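Local coordinates for homospermidine synthase (Legionella pneumophila subsp. pneumophila str. Philadelphia 1, PDB 2PH5), which probably catalyses the NAD-dependent formation of the polyamine homospermidine, and binds NAD in a Rossmann-type domain, at residues Asn104-Ala108 with Lys147-Thr151; Lys13-Val17 with Thr80-Asn84; Ser402-Trp406 with Tyr425-Ala430; Glu295-Leu299 with Val416-Glu420; Tyr73-Gly78 with Ala98-Leu102. All coordinates share one frame; numbering follows the deposited sequence.

Contact 1 of 5, residues Asn104-Ala108 with Lys147-Thr151; sequences NQKGA and KTQKT
The C-terminal end of helix 96-106, in the Rossmann-type nucleotide-binding region of the protein, is tied here by Asn104 to the irregular segment Lys147-Thr151 that leads into strand 152-153. The helix closes in a Schellman motif: Gly107 takes a positive phi of 69°, and its N bonds back to Asn104 O at 2.8 Å. One turn earlier the side chain of Asn104 leaves the helix with CG anti to the backbone N (chi1 -180°), which carries the amide across to the loop. There OD1 accepts two backbone N-H groups in succession. Gln149 N lies 2.9 Å from Asn104 OD1 and comes from above the carbonyl plane, whereas Lys150 N, 3.3 Å from Asn104 OD1, approaches within that plane. The methyl of Thr148 packs beside the stem of this amide, Thr148 CG2 standing 3.7 Å from Asn104 CB. Lys150, bent at its second torsion, runs its aliphatic chain past Gly107 and brings CE to 3.2 Å from Gly107 O; its ammonium is weakly paired, at long range, with Asp412. A water 2.8 Å from Ala108 O and also 2.8 Å from Thr151 O lies between the two segments. Two donors meet one oxygen, which should hold the Asn104 amide in its rotation, and two consecutive peptide N-H groups of an otherwise irregular loop are satisfied by a single side chain.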
# COMPACT_ATOMS: atom_id res chain seq x y z
N ASN A 104 -41.44 -16.63 -5.84
CA ASN A 104 -42.29 -17.66 -5.25
C ASN A 104 -43.69 -17.59 -5.86
O ASN A 104 -44.26 -18.61 -6.25
CB ASN A 104 -42.38 -17.48 -3.74
CG ASN A 104 -43.25 -18.53 -3.08
OD1 ASN A 104 -42.95 -19.73 -3.12
ND2 ASN A 104 -44.36 -18.08 -2.48
N GLN A 105 -44.24 -16.38 -5.92
CA GLN A 105 -45.57 -16.15 -6.47
C GLN A 105 -45.63 -16.68 -7.89
O GLN A 105 -46.64 -17.24 -8.32
CB GLN A 105 -45.88 -14.65 -6.47
CG GLN A 105 -45.93 -14.01 -5.08
CD GLN A 105 -45.99 -12.48 -5.11
OE1 GLN A 105 -46.22 -11.84 -4.07
NE2 GLN A 105 -45.77 -11.89 -6.28
N LYS A 106 -44.55 -16.50 -8.63
CA LYS A 106 -44.49 -16.94 -10.01
C LYS A 106 -44.07 -18.39 -10.14
O LYS A 106 -44.07 -18.95 -11.23
CB LYS A 106 -43.53 -16.03 -10.79
CG LYS A 106 -44.22 -14.98 -11.65
CD LYS A 106 -45.26 -14.15 -10.92
CE LYS A 106 -45.97 -13.23 -11.89
NZ LYS A 106 -46.47 -14.02 -13.06
N GLY A 107 -43.72 -19.00 -9.01
CA GLY A 107 -43.28 -20.38 -9.02
C GLY A 107 -41.92 -20.55 -9.68
O GLY A 107 -41.59 -21.64 -10.15
N ALA A 108 -41.13 -19.48 -9.72
CA ALA A 108 -39.80 -19.53 -10.34
C ALA A 108 -38.65 -19.65 -9.34
O ALA A 108 -38.76 -19.21 -8.19
CB ALA A 108 -39.60 -18.30 -11.23
N LYS A 147 -42.48 -19.54 4.59
CA LYS A 147 -43.50 -18.71 3.94
C LYS A 147 -43.54 -18.99 2.44
O LYS A 147 -44.61 -18.96 1.82
CB LYS A 147 -43.23 -17.22 4.18
CG LYS A 147 -43.84 -16.65 5.46
CD LYS A 147 -43.25 -17.27 6.72
CE LYS A 147 -43.96 -16.78 7.96
NZ LYS A 147 -43.43 -17.40 9.21
N THR A 148 -42.38 -19.26 1.86
CA THR A 148 -42.29 -19.56 0.44
C THR A 148 -42.01 -21.04 0.25
O THR A 148 -41.49 -21.69 1.15
CB THR A 148 -41.18 -18.75 -0.23
OG1 THR A 148 -39.93 -19.01 0.43
CG2 THR A 148 -41.49 -17.26 -0.14
N GLN A 149 -42.36 -21.56 -0.92
CA GLN A 149 -42.17 -22.97 -1.23
C GLN A 149 -40.98 -23.15 -2.17
O GLN A 149 -40.10 -23.97 -1.93
CB GLN A 149 -43.44 -23.52 -1.89
CG GLN A 149 -43.86 -24.92 -1.43
CD GLN A 149 -43.40 -26.03 -2.36
OE1 GLN A 149 -43.76 -26.05 -3.55
NE2 GLN A 149 -42.62 -26.96 -1.83
N LYS A 150 -40.97 -22.36 -3.25
CA LYS A 150 -39.90 -22.42 -4.25
C LYS A 150 -38.52 -22.10 -3.67
O LYS A 150 -38.39 -21.24 -2.80
CB LYS A 150 -40.24 -21.47 -5.40
CG LYS A 150 -41.22 -22.09 -6.39
CD LYS A 150 -40.56 -23.27 -7.06
CE LYS A 150 -41.49 -24.02 -7.96
NZ LYS A 150 -40.76 -25.16 -8.56
N THR A 151 -37.51 -22.81 -4.15
CA THR A 151 -36.14 -22.63 -3.66
C THR A 151 -35.52 -21.29 -4.03
O THR A 151 -35.63 -20.81 -5.16
CB THR A 151 -35.22 -23.76 -4.17
OG1 THR A 151 -35.71 -25.02 -3.69
CG2 THR A 151 -33.80 -23.57 -3.68
O HOH W 1 -37.46 -18.79 -5.78

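Contact 2 of 5, residues Lys13-Val17 with Thr80-Asn84; sequences KNRFV and TLEEN
Arg15 and Glu82 cross obliquely just before strand 16-19, their guanidinium and carboxylate planes turned only 25° from each other. The salt bridge is long, with Arg15 NH2 3.5 Å from Glu82 OE2, and the carboxylate meets the guanidinium at a slant. Arg15 reaches it by a twice-bent chain whose CG sits between the backbone N and the carbonyl carbon (chi1 61°), folding the group over Thr80-Glu82, where Arg15 NH1 comes to 3.5 Å from Glu82 CB. Its NE has a second acidic partner in Asp85, so two carboxylates probably share the positive charge.

Asn14 and Asn84 also cross, but with amide planes at 90°. Asn14 ND2 presses against the stem of the other residue, 3.3 Å from Asn84 CB, and gives a weak, strongly bent bond to Glu83 O at 3.2 Å. The main partner of this amide nitrogen is Asp85, whose carboxylate therefore helps to position both Asn14 and Arg15.

At the buried end the contact turns apolar. Val17 and Thr80 meet tip to tip, Val17 CG1 lying 3.7 Å from Thr80 CG2, while the other valine branch, Val17 CG2, touches Leu81 CD2 at 3.6 Å.

Strand 16-19 runs alongside strand 86-89 in the parallel sheet, Arg15 and Val17 bonding through their backbones to Phe86, and segment 80-84 is part of the connection that enters that strand from helix 73-76. Leu81 extends the apolar patch to Leu87 and to Cys103 on helix 96-106.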
# COMPACT_ATOMS: atom_id res chain seq x y z
N LYS A 13 -35.56 -26.97 -20.17
CA LYS A 13 -36.67 -26.58 -21.03
C LYS A 13 -37.28 -25.22 -20.70
O LYS A 13 -38.20 -24.76 -21.37
CB LYS A 13 -37.76 -27.66 -20.98
CG LYS A 13 -37.66 -28.70 -22.10
CD LYS A 13 -37.90 -28.07 -23.47
CE LYS A 13 -37.87 -29.10 -24.60
NZ LYS A 13 -38.10 -28.50 -25.96
N ASN A 14 -36.75 -24.56 -19.67
CA ASN A 14 -37.27 -23.26 -19.28
C ASN A 14 -36.37 -22.11 -19.70
O ASN A 14 -35.59 -22.23 -20.64
CB ASN A 14 -37.53 -23.23 -17.78
CG ASN A 14 -38.79 -23.97 -17.41
OD1 ASN A 14 -38.91 -25.17 -17.64
ND2 ASN A 14 -39.76 -23.24 -16.87
N ARG A 15 -36.47 -20.99 -19.00
CA ARG A 15 -35.64 -19.85 -19.37
C ARG A 15 -34.93 -19.27 -18.18
O ARG A 15 -35.37 -19.40 -17.04
CB ARG A 15 -36.49 -18.78 -20.06
CG ARG A 15 -37.59 -18.21 -19.21
CD ARG A 15 -38.97 -18.46 -19.82
NE ARG A 15 -39.75 -17.22 -19.90
CZ ARG A 15 -41.07 -17.17 -20.07
NH1 ARG A 15 -41.77 -18.29 -20.17
NH2 ARG A 15 -41.68 -16.00 -20.15
N PHE A 16 -33.79 -18.64 -18.45
CA PHE A 16 -32.99 -18.01 -17.41
C PHE A 16 -33.14 -16.50 -17.49
O PHE A 16 -32.80 -15.90 -18.51
CB PHE A 16 -31.51 -18.36 -17.58
CG PHE A 16 -31.14 -19.73 -17.06
CD1 PHE A 16 -30.61 -20.69 -17.91
CD2 PHE A 16 -31.30 -20.04 -15.71
CE1 PHE A 16 -30.23 -21.94 -17.42
CE2 PHE A 16 -30.93 -21.28 -15.22
CZ PHE A 16 -30.39 -22.24 -16.07
N VAL A 17 -33.68 -15.89 -16.44
CA VAL A 17 -33.81 -14.44 -16.43
C VAL A 17 -32.71 -13.90 -15.53
O VAL A 17 -32.74 -14.10 -14.32
CB VAL A 17 -35.18 -13.95 -15.86
CG1 VAL A 17 -35.18 -12.42 -15.77
CG2 VAL A 17 -36.33 -14.42 -16.73
N THR A 80 -41.86 -11.55 -16.80
CA THR A 80 -40.78 -12.25 -17.46
C THR A 80 -40.55 -13.64 -16.87
O THR A 80 -39.78 -14.43 -17.42
CB THR A 80 -39.48 -11.42 -17.37
OG1 THR A 80 -38.63 -11.76 -18.46
CG2 THR A 80 -38.76 -11.69 -16.06
N LEU A 81 -41.23 -13.94 -15.76
CA LEU A 81 -41.09 -15.24 -15.09
C LEU A 81 -42.32 -16.14 -15.12
O LEU A 81 -43.40 -15.75 -14.70
CB LEU A 81 -40.68 -15.03 -13.63
CG LEU A 81 -39.29 -14.49 -13.40
CD1 LEU A 81 -39.13 -14.20 -11.92
CD2 LEU A 81 -38.25 -15.49 -13.88
N GLU A 82 -42.13 -17.37 -15.60
CA GLU A 82 -43.20 -18.37 -15.67
C GLU A 82 -42.85 -19.47 -14.67
O GLU A 82 -41.71 -19.54 -14.19
CB GLU A 82 -43.29 -18.95 -17.09
CG GLU A 82 -44.70 -19.09 -17.66
CD GLU A 82 -45.21 -17.81 -18.32
OE1 GLU A 82 -46.32 -17.83 -18.91
OE2 GLU A 82 -44.51 -16.78 -18.24
N GLU A 83 -43.80 -20.33 -14.35
CA GLU A 83 -43.52 -21.40 -13.39
C GLU A 83 -42.31 -22.24 -13.82
O GLU A 83 -42.21 -22.66 -14.97
CB GLU A 83 -44.76 -22.28 -13.21
CG GLU A 83 -44.54 -23.47 -12.30
CD GLU A 83 -45.77 -23.83 -11.48
OE1 GLU A 83 -46.19 -23.00 -10.63
OE2 GLU A 83 -46.32 -24.94 -11.69
N ASN A 84 -41.38 -22.45 -12.88
CA ASN A 84 -40.16 -23.23 -13.13
C ASN A 84 -39.01 -22.47 -13.79
O ASN A 84 -37.96 -23.06 -14.07
CB ASN A 84 -40.48 -24.48 -13.95
CG ASN A 84 -41.42 -25.40 -13.23
OD1 ASN A 84 -41.16 -25.78 -12.08
ND2 ASN A 84 -42.53 -25.75 -13.88

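Contact 3 of 5, residues Ser402-Trp406 with Tyr425-Ala430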
# COMPACT_ATOMS: atom_id res chain seq x y z
N SER A 402 -22.84 -23.77 -9.94
CA SER A 402 -23.04 -25.00 -9.17
C SER A 402 -24.33 -24.86 -8.37
O SER A 402 -25.15 -25.77 -8.35
CB SER A 402 -21.88 -25.25 -8.20
OG SER A 402 -20.63 -25.28 -8.85
N GLY A 403 -24.48 -23.72 -7.71
CA GLY A 403 -25.67 -23.46 -6.92
C GLY A 403 -26.91 -23.48 -7.79
O GLY A 403 -27.96 -23.97 -7.36
N ILE A 404 -26.80 -22.95 -9.00
CA ILE A 404 -27.93 -22.92 -9.93
C ILE A 404 -28.34 -24.36 -10.27
O ILE A 404 -29.52 -24.69 -10.28
CB ILE A 404 -27.58 -22.15 -11.25
CG1 ILE A 404 -27.39 -20.66 -10.95
CG2 ILE A 404 -28.68 -22.35 -12.30
CD1 ILE A 404 -26.99 -19.80 -12.15
N ILE A 405 -27.36 -25.22 -10.54
CA ILE A 405 -27.67 -26.60 -10.86
C ILE A 405 -28.31 -27.30 -9.67
O ILE A 405 -29.19 -28.15 -9.84
CB ILE A 405 -26.41 -27.39 -11.25
CG1 ILE A 405 -25.74 -26.74 -12.46
CG2 ILE A 405 -26.78 -28.84 -11.57
CD1 ILE A 405 -24.34 -27.24 -12.72
N TRP A 406 -27.88 -26.94 -8.47
CA TRP A 406 -28.41 -27.55 -7.25
C TRP A 406 -29.88 -27.21 -7.09
O TRP A 406 -30.70 -28.08 -6.80
CB TRP A 406 -27.64 -27.06 -6.02
CG TRP A 406 -28.08 -27.74 -4.74
CD1 TRP A 406 -27.67 -28.96 -4.28
CD2 TRP A 406 -29.06 -27.26 -3.81
NE1 TRP A 406 -28.33 -29.27 -3.11
CE2 TRP A 406 -29.19 -28.25 -2.80
CE3 TRP A 406 -29.83 -26.10 -3.72
CZ2 TRP A 406 -30.07 -28.10 -1.72
CZ3 TRP A 406 -30.71 -25.96 -2.64
CH2 TRP A 406 -30.82 -26.96 -1.66
N TYR A 425 -21.56 -31.94 -3.16
CA TYR A 425 -22.32 -31.74 -4.39
C TYR A 425 -21.80 -30.50 -5.10
O TYR A 425 -21.49 -30.53 -6.30
CB TYR A 425 -23.79 -31.54 -4.05
CG TYR A 425 -24.70 -31.32 -5.23
CD1 TYR A 425 -25.59 -32.32 -5.63
CD2 TYR A 425 -24.74 -30.08 -5.89
CE1 TYR A 425 -26.51 -32.09 -6.65
CE2 TYR A 425 -25.66 -29.85 -6.91
CZ TYR A 425 -26.54 -30.86 -7.29
OH TYR A 425 -27.48 -30.62 -8.26
N ILE A 426 -21.71 -29.40 -4.36
CA ILE A 426 -21.24 -28.14 -4.92
C ILE A 426 -19.78 -28.23 -5.34
O ILE A 426 -19.46 -27.95 -6.49
CB ILE A 426 -21.46 -26.95 -3.90
CG1 ILE A 426 -22.76 -26.22 -4.23
CG2 ILE A 426 -20.35 -25.90 -4.02
CD1 ILE A 426 -23.97 -27.07 -4.25
N ILE A 427 -18.90 -28.65 -4.43
CA ILE A 427 -17.48 -28.76 -4.74
C ILE A 427 -17.14 -29.62 -5.96
O ILE A 427 -16.21 -29.30 -6.70
CB ILE A 427 -16.68 -29.30 -3.55
CG1 ILE A 427 -16.82 -28.36 -2.36
CG2 ILE A 427 -15.22 -29.45 -3.94
CD1 ILE A 427 -16.37 -26.95 -2.64
N ASP A 428 -17.88 -30.71 -6.15
CA ASP A 428 -17.63 -31.61 -7.28
C ASP A 428 -18.00 -30.99 -8.62
O ASP A 428 -17.50 -31.41 -9.66
CB ASP A 428 -18.40 -32.93 -7.10
CG ASP A 428 -17.77 -33.85 -6.07
OD1 ASP A 428 -16.52 -33.90 -5.98
OD2 ASP A 428 -18.52 -34.54 -5.35
N ILE A 429 -18.89 -30.01 -8.60
CA ILE A 429 -19.30 -29.36 -9.83
C ILE A 429 -18.40 -28.18 -10.16
O ILE A 429 -18.06 -27.94 -11.32
CB ILE A 429 -20.76 -28.85 -9.75
CG1 ILE A 429 -21.69 -30.04 -9.47
CG2 ILE A 429 -21.14 -28.13 -11.03
CD1 ILE A 429 -23.17 -29.67 -9.40
N ALA A 430 -17.99 -27.47 -9.11
CA ALA A 430 -17.15 -26.28 -9.25
C ALA A 430 -15.66 -26.57 -9.41
O ALA A 430 -14.94 -25.81 -10.05
CB ALA A 430 -17.36 -25.39 -8.04
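The edge of the Trp406 indole stands on the face of the Tyr425 ring, a T-shaped pair with planes at 89° and 4.7 Å between the centroids of the tryptophan five-membered ring and the tyrosine ring. Trp406 CD1 is the protruding atom: it sits above the phenol toward its rim, 3.4 Å from Tyr425 CE2. Both residues hold CG anti to the backbone N (chi1 -176° for Trp406), which turns each ring toward the facing helix; the short axes of helices 391-408 and 423-430 pass 9.4 Å apart here, at 127°. Ile426 adds a second bump beside the indole, its CD1 4.1 Å from Trp406 CB.

Where the backbones come closest the bump is small. Ser402 sits against Ile426, Ile429 and Ala430, with Ser402 OG 3.6 Å from Ile429 CG2 and 3.4 Å from Ala430 CB. Farther along, Ile405 and Ile429 meet tip to tip, CD1 of Ile405 lying 3.7 Å from CG2 of Ile429.

The hydroxyl of Ser402 is bonded to Ala398 O in its own helix, which lets it pack against Ile429 and Ala430 without a hydrogen bond to the facing segment. The two helices are thus joined chiefly by aromatic and aliphatic contacts in a buried interface.

Contact 4 of 5, residues Glu295-Leu299 with Val416-Glu420; sequences ETISL and VEPEE
Segment 295-299, on helix 295-302, faces a 3-10 turn at Pro418-Glu420, and the two backbones stay well apart, Leu299 CA and Glu419 CA being 7.6 Å from each other, so side chains bridge the gap. The turn is held by Glu420 N, which bonds to Glu417 O at 2.8 Å, and by the carboxylate of Glu420, whose OE1 accepts from Glu417 N.

Glu419 carries the contact. Bent at its second torsion (chi2 86°), it directs OE2 at the helix, where Ser298 OG donates to Glu419 OE2 over 3.1 Å, on the syn lone pair. Ser298 holds OG between its backbone N and carbonyl carbon (chi1 58°), which points the hydroxyl at Glu419. The Leu299 side chain crosses that of Glu419 at about a right angle, with Leu299 CD2 3.4 Å from Glu419 OE2. Glu295 stretches out from the opposite direction; its OE1 lies beside the ring of Pro418 and comes within 3.7 Å of Glu419 OE1, the carboxylate planes 86° apart. The two acid groups thus lie close together in a buried place, and Glu295 OE2 accepts a hydrogen bond from Gly161 N.

Helix 158-176 flanks both acids, Glu295 packing on Pro160, an NAD-binding residue, and both Glu295 and Glu419 on Ser164. From helix 134-142, Arg138 pairs with Glu417 and touches Ser298, while the 3-10 turn itself lies between strand 415-416 and helix 423-430.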
# COMPACT_ATOMS: atom_id res chain seq x y z
N GLU A 295 -21.39 -13.58 5.46
CA GLU A 295 -21.26 -14.94 5.98
C GLU A 295 -20.41 -15.08 7.25
O GLU A 295 -19.96 -16.18 7.58
CB GLU A 295 -20.70 -15.86 4.89
CG GLU A 295 -21.61 -17.04 4.54
CD GLU A 295 -21.02 -17.97 3.49
OE1 GLU A 295 -21.66 -19.01 3.18
OE2 GLU A 295 -19.93 -17.68 2.97
N THR A 296 -20.19 -13.98 7.96
CA THR A 296 -19.41 -14.04 9.19
C THR A 296 -20.33 -14.47 10.33
O THR A 296 -20.01 -15.40 11.07
CB THR A 296 -18.78 -12.68 9.55
OG1 THR A 296 -17.91 -12.25 8.49
CG2 THR A 296 -17.97 -12.79 10.84
N ILE A 297 -21.47 -13.81 10.44
CA ILE A 297 -22.42 -14.13 11.49
C ILE A 297 -23.10 -15.48 11.26
O ILE A 297 -23.30 -16.26 12.19
CB ILE A 297 -23.50 -13.04 11.60
CG1 ILE A 297 -22.82 -11.67 11.71
CG2 ILE A 297 -24.40 -13.32 12.79
CD1 ILE A 297 -21.70 -11.60 12.73
N SER A 298 -23.45 -15.74 10.00
CA SER A 298 -24.11 -16.99 9.65
C SER A 298 -23.20 -18.19 9.91
O SER A 298 -23.65 -19.22 10.42
CB SER A 298 -24.53 -16.96 8.18
OG SER A 298 -23.41 -16.75 7.33
N LEU A 299 -21.92 -18.08 9.58
CA LEU A 299 -20.99 -19.18 9.81
C LEU A 299 -20.74 -19.39 11.29
O LEU A 299 -20.73 -20.52 11.77
CB LEU A 299 -19.65 -18.93 9.10
CG LEU A 299 -19.68 -19.07 7.58
CD1 LEU A 299 -18.32 -18.73 6.99
CD2 LEU A 299 -20.09 -20.49 7.22
N VAL A 416 -32.96 -20.84 1.20
CA VAL A 416 -31.87 -21.61 1.78
C VAL A 416 -30.53 -20.89 1.70
O VAL A 416 -30.28 -20.11 0.78
CB VAL A 416 -31.75 -23.00 1.10
CG1 VAL A 416 -33.05 -23.78 1.27
CG2 VAL A 416 -31.44 -22.85 -0.37
N GLU A 417 -29.67 -21.15 2.68
CA GLU A 417 -28.33 -20.55 2.71
C GLU A 417 -27.31 -21.62 2.36
O GLU A 417 -27.55 -22.80 2.57
CB GLU A 417 -28.04 -19.96 4.08
CG GLU A 417 -28.90 -18.77 4.39
CD GLU A 417 -28.55 -18.10 5.70
OE1 GLU A 417 -28.63 -18.77 6.75
OE2 GLU A 417 -28.18 -16.91 5.67
N PRO A 418 -26.15 -21.21 1.84
CA PRO A 418 -25.13 -22.19 1.48
C PRO A 418 -24.79 -23.22 2.56
O PRO A 418 -24.42 -24.35 2.24
CB PRO A 418 -23.94 -21.33 1.06
CG PRO A 418 -24.16 -20.04 1.79
CD PRO A 418 -25.64 -19.84 1.67
N GLU A 419 -24.94 -22.85 3.83
CA GLU A 419 -24.65 -23.78 4.93
C GLU A 419 -25.59 -24.99 4.93
O GLU A 419 -25.23 -26.06 5.43
CB GLU A 419 -24.75 -23.08 6.29
CG GLU A 419 -23.60 -22.14 6.58
CD GLU A 419 -23.82 -20.75 6.03
OE1 GLU A 419 -24.45 -20.63 4.95
OE2 GLU A 419 -23.36 -19.78 6.66
N GLU A 420 -26.78 -24.81 4.37
CA GLU A 420 -27.76 -25.88 4.30
C GLU A 420 -27.61 -26.75 3.05
O GLU A 420 -28.44 -27.63 2.80
CB GLU A 420 -29.16 -25.28 4.33
CG GLU A 420 -29.51 -24.56 5.61
CD GLU A 420 -30.71 -23.65 5.43
OE1 GLU A 420 -30.53 -22.54 4.88
OE2 GLU A 420 -31.83 -24.04 5.83

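Contact 5 of 5, residues Tyr73-Gly78 with Ala98-Leu102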
# COMPACT_ATOMS: atom_id res chain seq x y z
N TYR A 73 -41.02 -3.15 -10.57
CA TYR A 73 -40.47 -4.50 -10.53
C TYR A 73 -41.52 -5.60 -10.65
O TYR A 73 -41.26 -6.63 -11.27
CB TYR A 73 -39.62 -4.69 -9.27
CG TYR A 73 -40.38 -5.11 -8.03
CD1 TYR A 73 -40.57 -6.46 -7.71
CD2 TYR A 73 -40.87 -4.15 -7.15
CE1 TYR A 73 -41.23 -6.84 -6.55
CE2 TYR A 73 -41.53 -4.52 -5.99
CZ TYR A 73 -41.70 -5.86 -5.68
OH TYR A 73 -42.32 -6.20 -4.50
N LEU A 74 -42.70 -5.40 -10.06
CA LEU A 74 -43.74 -6.41 -10.13
C LEU A 74 -44.18 -6.70 -11.56
O LEU A 74 -44.44 -7.85 -11.91
CB LEU A 74 -44.96 -6.01 -9.30
CG LEU A 74 -44.92 -6.40 -7.82
CD1 LEU A 74 -46.25 -6.06 -7.14
CD2 LEU A 74 -44.65 -7.89 -7.70
N GLU A 75 -44.25 -5.66 -12.39
CA GLU A 75 -44.67 -5.86 -13.77
C GLU A 75 -43.51 -6.21 -14.69
O GLU A 75 -43.60 -7.17 -15.46
CB GLU A 75 -45.38 -4.61 -14.29
CG GLU A 75 -45.97 -4.78 -15.68
CD GLU A 75 -46.98 -3.70 -16.04
OE1 GLU A 75 -47.52 -3.75 -17.17
OE2 GLU A 75 -47.23 -2.81 -15.19
N VAL A 76 -42.42 -5.46 -14.62
CA VAL A 76 -41.27 -5.71 -15.47
C VAL A 76 -40.68 -7.10 -15.26
O VAL A 76 -40.52 -7.87 -16.21
CB VAL A 76 -40.15 -4.67 -15.23
CG1 VAL A 76 -38.97 -4.96 -16.13
CG2 VAL A 76 -40.68 -3.27 -15.51
N ILE A 77 -40.36 -7.42 -14.01
CA ILE A 77 -39.78 -8.72 -13.66
C ILE A 77 -40.85 -9.81 -13.64
O ILE A 77 -40.62 -10.93 -14.10
CB ILE A 77 -39.10 -8.66 -12.26
CG1 ILE A 77 -38.03 -7.57 -12.24
CG2 ILE A 77 -38.51 -10.02 -11.92
CD1 ILE A 77 -36.90 -7.78 -13.24
N GLY A 78 -42.01 -9.47 -13.10
CA GLY A 78 -43.09 -10.44 -13.02
C GLY A 78 -43.54 -11.01 -14.35
O GLY A 78 -43.81 -12.20 -14.46
N ALA A 98 -37.78 -8.60 -1.97
CA ALA A 98 -38.87 -8.34 -2.89
C ALA A 98 -38.82 -9.30 -4.07
O ALA A 98 -39.84 -9.85 -4.48
CB ALA A 98 -38.82 -6.89 -3.37
N LEU A 99 -37.62 -9.51 -4.62
CA LEU A 99 -37.44 -10.42 -5.75
C LEU A 99 -37.77 -11.87 -5.36
O LEU A 99 -38.40 -12.61 -6.12
CB LEU A 99 -36.00 -10.33 -6.27
CG LEU A 99 -35.58 -9.45 -7.46
CD1 LEU A 99 -36.59 -8.40 -7.83
CD2 LEU A 99 -34.24 -8.85 -7.11
N ILE A 100 -37.33 -12.27 -4.17
CA ILE A 100 -37.57 -13.61 -3.65
C ILE A 100 -39.07 -13.93 -3.58
O ILE A 100 -39.53 -14.92 -4.15
CB ILE A 100 -36.91 -13.77 -2.27
CG1 ILE A 100 -35.38 -13.84 -2.46
CG2 ILE A 100 -37.48 -14.98 -1.52
CD1 ILE A 100 -34.55 -13.89 -1.17
N ILE A 101 -39.82 -13.07 -2.90
CA ILE A 101 -41.26 -13.24 -2.78
C ILE A 101 -41.90 -13.33 -4.17
O ILE A 101 -42.67 -14.25 -4.44
CB ILE A 101 -41.87 -12.04 -2.00
CG1 ILE A 101 -41.45 -12.13 -0.54
CG2 ILE A 101 -43.38 -12.02 -2.15
CD1 ILE A 101 -41.56 -10.82 0.20
N LEU A 102 -41.56 -12.39 -5.04
CA LEU A 102 -42.09 -12.37 -6.39
C LEU A 102 -41.86 -13.69 -7.10
O LEU A 102 -42.76 -14.23 -7.75
CB LEU A 102 -41.46 -11.24 -7.20
CG LEU A 102 -41.85 -11.19 -8.69
CD1 LEU A 102 -43.37 -11.05 -8.84
CD2 LEU A 102 -41.14 -10.02 -9.36
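Segment 73-78 lies beside helix 96-106, with CA atoms 8.2 Å apart at Tyr73 and Leu99 and closing to 7.0 Å at Gly78 and Leu102. Leu102 makes most of the contact. Its CG is anti to the backbone N (chi1 175°), which sends the forked end across to the other segment, and the two methyls divide the work. Leu102 CD2 goes into the hollow formed by Tyr73, Ile77 and Gly78, reaching Ile77 CG2 at 3.7 Å and Gly78 N at 3.9 Å. On the other branch, Leu102 CD1 touches Leu74 CD2 at 3.6 Å.

Tyr73 and Leu102 slide past each other in opposite directions, so that Leu102 CD2 comes to the edge of the ring, 4.0 Å from Tyr73 CD1. With CG placed between the backbone N and the carbonyl carbon (chi1 85°), the phenol is laid toward the start of segment 98-102. Its far end meets the methyl of Ala98, 3.7 Å from Tyr73 OH to Ala98 CB, while the side chain of Leu74 covers part of one ring face. Leu99 makes a looser contact with the same ring and turns also to Leu87 and Tyr110 of the parallel sheet.

The contact is carried by apolar side chains. Such side-by-side packing of helices that flank a parallel sheet is characteristic of a Rossmann fold. Here it lies close to the NAD site: Tyr73 also packs on Ile68, a residue that binds the dinucleotide, and the Ile77 side chain is about 7 Å from the bound NAD.

How the contacts relate
Contacts 1, 2 and 5 cluster in the nucleotide-binding part, their centres 12 to 13 Å apart. Contacts 1 and 5 share helix 96-106, and Gly107 O of contact 1 probably accepts a hydrogen bond from Asn84 N of contact 2 at 2.9 Å. Contacts 2 and 5 are separated in sequence by a single residue, between Gly78 and Thr80. Contacts 3 and 4 lie in the C-terminal, dehydrogenase-like part, yet Trp406 and Val416 touch each other and both touch Thr151 of contact 1; Phe16 likewise meets Ile404. Bound NAD lies about 7 Å from the side chains of both Glu295 and Ile77, so contacts 4 and 5 approach it from two different parts of the chain; contact 3 is more remote, the Ile426 side chain about 12 Å from the NAD.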